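Local coordinates for probable ubiquitin-conjugating enzyme E2 7 (Caenorhabditis elegans, PDB 1PZV), which probably catalyses the covalent attachment of ubiquitin to other proteins, accepting ubiquitin from an E1 enzyme as a thioester on its own cysteine, at residues Y34-V40 and A55-R61. Residues are numbered along the deposited sequence.
Sequences YKWEVLV and AILDFPR
Segments 34-40 and 55-61 belong to a β-hairpin whose extended strands 35-40 and 55-58 run antiparallel, axes 4.6 Å apart at closest and 152° between directions; Tyr34 (psi about 0°) and Arg61 (-69°/-23°) depart from the extended form. Tyr34 faces Phe59, Lys35 Asp58, Trp36 Leu57, Glu37 Ile56 and Val38 Ala55. Trp36-Leu57 and Val38-Ala55 are hydrogen-bonded pairs: Trp36 N to Leu57 O 3.0 Å, Leu57 N to Trp36 O 2.9 Å, Val38 N to Ala55 O 2.6 Å, Ala55 N to Val38 O 2.8 Å. Past the last bridge, Phe59 N still reaches Tyr34 O at 3.0 Å.

The buried face is apolar. The small Ala55 receives Val38 (CG2 to CB 3.8 Å), while Val38 CG1 meets Leu57 CD1 at 4.0 Å. Phe59 (m) sets CE1 over one face of the Trp36 indole (m), 3.5 Å from CD1, with the planes oblique at 49°. On the reverse face, Lys35 curls its chain (m, t, p, p) to bring NZ 3.2 Å from Asp58 OD1, a salt bridge with a weak hydrogen bond; a water links Tyr34 O and, weakly, Asp58 OD1. Beyond strand 55-58, Arg61 (chi1 and chi2 m) folds back to set its guanidinium over one face of the Tyr34 ring, CZ 5.0 Å from the centroid, a cation-pi contact; Tyr34 OH hydrogen-bonds Ser4.

These are the central strands of the four-stranded meander of the UBC fold, flanked by strands 23-27 and 69-72. Beneath the buried face, helix 5-17 packs Leu12 against Trp36 and Leu8 against Phe59 and Tyr34, while Met70 of strand 69-72 touches Ala55 and Leu57.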
loop_
_atom_site.group_PDB
_atom_site.type_symbol
_atom_site.label_atom_id
_atom_site.label_comp_id
_atom_site.label_asym_id
_atom_site.label_seq_id
_atom_site.Cartn_x
_atom_site.Cartn_y
_atom_site.Cartn_z
ATOM N N TYR A 34 -14.686 8.496 -0.385
ATOM C CA TYR A 34 -14.384 7.162 -0.903
ATOM C C TYR A 34 -13.095 7.025 -1.722
ATOM O O TYR A 34 -12.775 5.926 -2.189
ATOM C CB TYR A 34 -15.578 6.641 -1.708
ATOM C CG TYR A 34 -16.792 6.337 -0.848
ATOM C CD1 TYR A 34 -16.940 5.091 -0.218
ATOM C CD2 TYR A 34 -17.768 7.309 -0.611
ATOM C CE1 TYR A 34 -18.032 4.822 0.632
ATOM C CE2 TYR A 34 -18.859 7.054 0.237
ATOM C CZ TYR A 34 -18.984 5.813 0.856
ATOM O OH TYR A 34 -20.044 5.575 1.710
ATOM N N LYS A 35 -12.364 8.128 -1.904
ATOM C CA LYS A 35 -11.091 8.117 -2.644
ATOM C C LYS A 35 -10.009 8.796 -1.815
ATOM O O LYS A 35 -10.011 10.022 -1.669
ATOM C CB LYS A 35 -11.208 8.863 -3.970
ATOM C CG LYS A 35 -12.081 8.194 -5.009
ATOM C CD LYS A 35 -12.043 8.962 -6.342
ATOM C CE LYS A 35 -10.672 8.862 -7.014
ATOM N NZ LYS A 35 -10.323 7.452 -7.338
ATOM N N TRP A 36 -9.081 8.006 -1.286
ATOM C CA TRP A 36 -8.004 8.545 -0.458
ATOM C C TRP A 36 -6.664 8.611 -1.166
ATOM O O TRP A 36 -6.312 7.718 -1.942
ATOM C CB TRP A 36 -7.810 7.686 0.790
ATOM C CG TRP A 36 -8.962 7.666 1.730
ATOM C CD1 TRP A 36 -10.274 7.873 1.426
ATOM C CD2 TRP A 36 -8.916 7.367 3.130
ATOM N NE1 TRP A 36 -11.049 7.731 2.550
ATOM C CE2 TRP A 36 -10.239 7.431 3.613
ATOM C CE3 TRP A 36 -7.880 7.082 4.029
ATOM C CZ2 TRP A 36 -10.560 7.183 4.950
ATOM C CZ3 TRP A 36 -8.196 6.842 5.357
ATOM C CH2 TRP A 36 -9.523 6.907 5.808
ATOM N N GLU A 37 -5.916 9.674 -0.892
ATOM C CA GLU A 37 -4.575 9.821 -1.443
ATOM C C GLU A 37 -3.654 9.612 -0.246
ATOM O O GLU A 37 -3.685 10.399 0.698
ATOM C CB GLU A 37 -4.358 11.222 -2.036
ATOM C CG GLU A 37 -4.804 12.382 -1.142
ATOM C CD GLU A 37 -4.401 13.765 -1.687
ATOM O OE1 GLU A 37 -4.395 13.952 -2.935
ATOM O OE2 GLU A 37 -4.107 14.666 -0.856
ATOM N N VAL A 38 -2.856 8.551 -0.260
ATOM C CA VAL A 38 -1.967 8.307 0.873
ATOM C C VAL A 38 -0.473 8.308 0.553
ATOM O O VAL A 38 -0.023 7.641 -0.372
ATOM C CB VAL A 38 -2.320 6.967 1.590
ATOM C CG1 VAL A 38 -3.839 6.818 1.690
ATOM C CG2 VAL A 38 -1.692 5.782 0.861
ATOM N N LEU A 39 0.290 9.071 1.327
ATOM C CA LEU A 39 1.734 9.136 1.154
ATOM C C LEU A 39 2.333 7.974 1.925
ATOM O O LEU A 39 2.126 7.844 3.131
ATOM C CB LEU A 39 2.303 10.440 1.725
ATOM C CG LEU A 39 3.834 10.559 1.670
ATOM C CD1 LEU A 39 4.269 10.661 0.202
ATOM C CD2 LEU A 39 4.316 11.773 2.462
ATOM N N VAL A 40 3.078 7.124 1.239
ATOM C CA VAL A 40 3.687 5.987 1.910
ATOM C C VAL A 40 5.194 6.155 1.942
ATOM O O VAL A 40 5.858 6.007 0.925
ATOM C CB VAL A 40 3.351 4.679 1.191
ATOM C CG1 VAL A 40 3.953 3.527 1.924
ATOM C CG2 VAL A 40 1.858 4.523 1.087
ATOM N N ALA A 55 -0.141 6.939 -3.118
ATOM C CA ALA A 55 -1.061 5.847 -3.435
ATOM C C ALA A 55 -2.520 6.250 -3.250
ATOM O O ALA A 55 -2.842 7.201 -2.529
ATOM C CB ALA A 55 -0.738 4.611 -2.580
ATOM N N ILE A 56 -3.408 5.514 -3.898
ATOM C CA ILE A 56 -4.817 5.816 -3.796
ATOM C C ILE A 56 -5.643 4.630 -3.362
ATOM O O ILE A 56 -5.512 3.528 -3.905
ATOM C CB ILE A 56 -5.350 6.353 -5.115
ATOM C CG1 ILE A 56 -4.756 7.743 -5.351
ATOM C CG2 ILE A 56 -6.874 6.370 -5.096
ATOM C CD1 ILE A 56 -5.272 8.445 -6.572
ATOM N N LEU A 57 -6.483 4.875 -2.355
ATOM C CA LEU A 57 -7.372 3.859 -1.803
ATOM C C LEU A 57 -8.792 4.097 -2.286
ATOM O O LEU A 57 -9.337 5.190 -2.131
ATOM C CB LEU A 57 -7.354 3.896 -0.273
ATOM C CG LEU A 57 -6.156 3.307 0.467
ATOM C CD1 LEU A 57 -6.247 3.672 1.926
ATOM C CD2 LEU A 57 -6.129 1.800 0.300
ATOM N N ASP A 58 -9.382 3.072 -2.882
ATOM C CA ASP A 58 -10.753 3.155 -3.365
ATOM C C ASP A 58 -11.620 2.335 -2.425
ATOM O O ASP A 58 -11.419 1.123 -2.299
ATOM C CB ASP A 58 -10.846 2.588 -4.779
ATOM C CG ASP A 58 -10.250 3.516 -5.815
ATOM O OD1 ASP A 58 -10.937 4.477 -6.217
ATOM O OD2 ASP A 58 -9.091 3.295 -6.218
ATOM N N PHE A 59 -12.567 2.987 -1.755
ATOM C CA PHE A 59 -13.446 2.272 -0.834
ATOM C C PHE A 59 -14.836 2.048 -1.414
ATOM O O PHE A 59 -15.493 2.991 -1.871
ATOM C CB PHE A 59 -13.616 3.036 0.486
ATOM C CG PHE A 59 -12.351 3.221 1.262
ATOM C CD1 PHE A 59 -11.469 4.256 0.950
ATOM C CD2 PHE A 59 -12.033 2.357 2.306
ATOM C CE1 PHE A 59 -10.295 4.432 1.676
ATOM C CE2 PHE A 59 -10.861 2.524 3.037
ATOM C CZ PHE A 59 -9.987 3.562 2.720
ATOM N N PRO A 60 -15.313 0.792 -1.390
ATOM C CA PRO A 60 -16.645 0.483 -1.914
ATOM C C PRO A 60 -17.700 1.212 -1.079
ATOM O O PRO A 60 -17.391 1.789 -0.035
ATOM C CB PRO A 60 -16.732 -1.028 -1.754
ATOM C CG PRO A 60 -15.914 -1.276 -0.539
ATOM C CD PRO A 60 -14.701 -0.407 -0.794
ATOM N N ARG A 61 -18.943 1.179 -1.543
ATOM C CA ARG A 61 -20.036 1.839 -0.841
ATOM C C ARG A 61 -20.358 1.135 0.483
ATOM O O ARG A 61 -20.901 1.746 1.406
ATOM C CB ARG A 61 -21.279 1.881 -1.744
ATOM C CG ARG A 61 -21.039 2.493 -3.131
ATOM C CD ARG A 61 -20.414 3.891 -3.053
ATOM N NE ARG A 61 -20.301 4.516 -4.371
ATOM C CZ ARG A 61 -19.613 5.628 -4.629
ATOM N NH1 ARG A 61 -18.962 6.252 -3.657
ATOM N NH2 ARG A 61 -19.583 6.121 -5.863
HETATM O O HOH W 1 -13.879 5.793 -5.092
#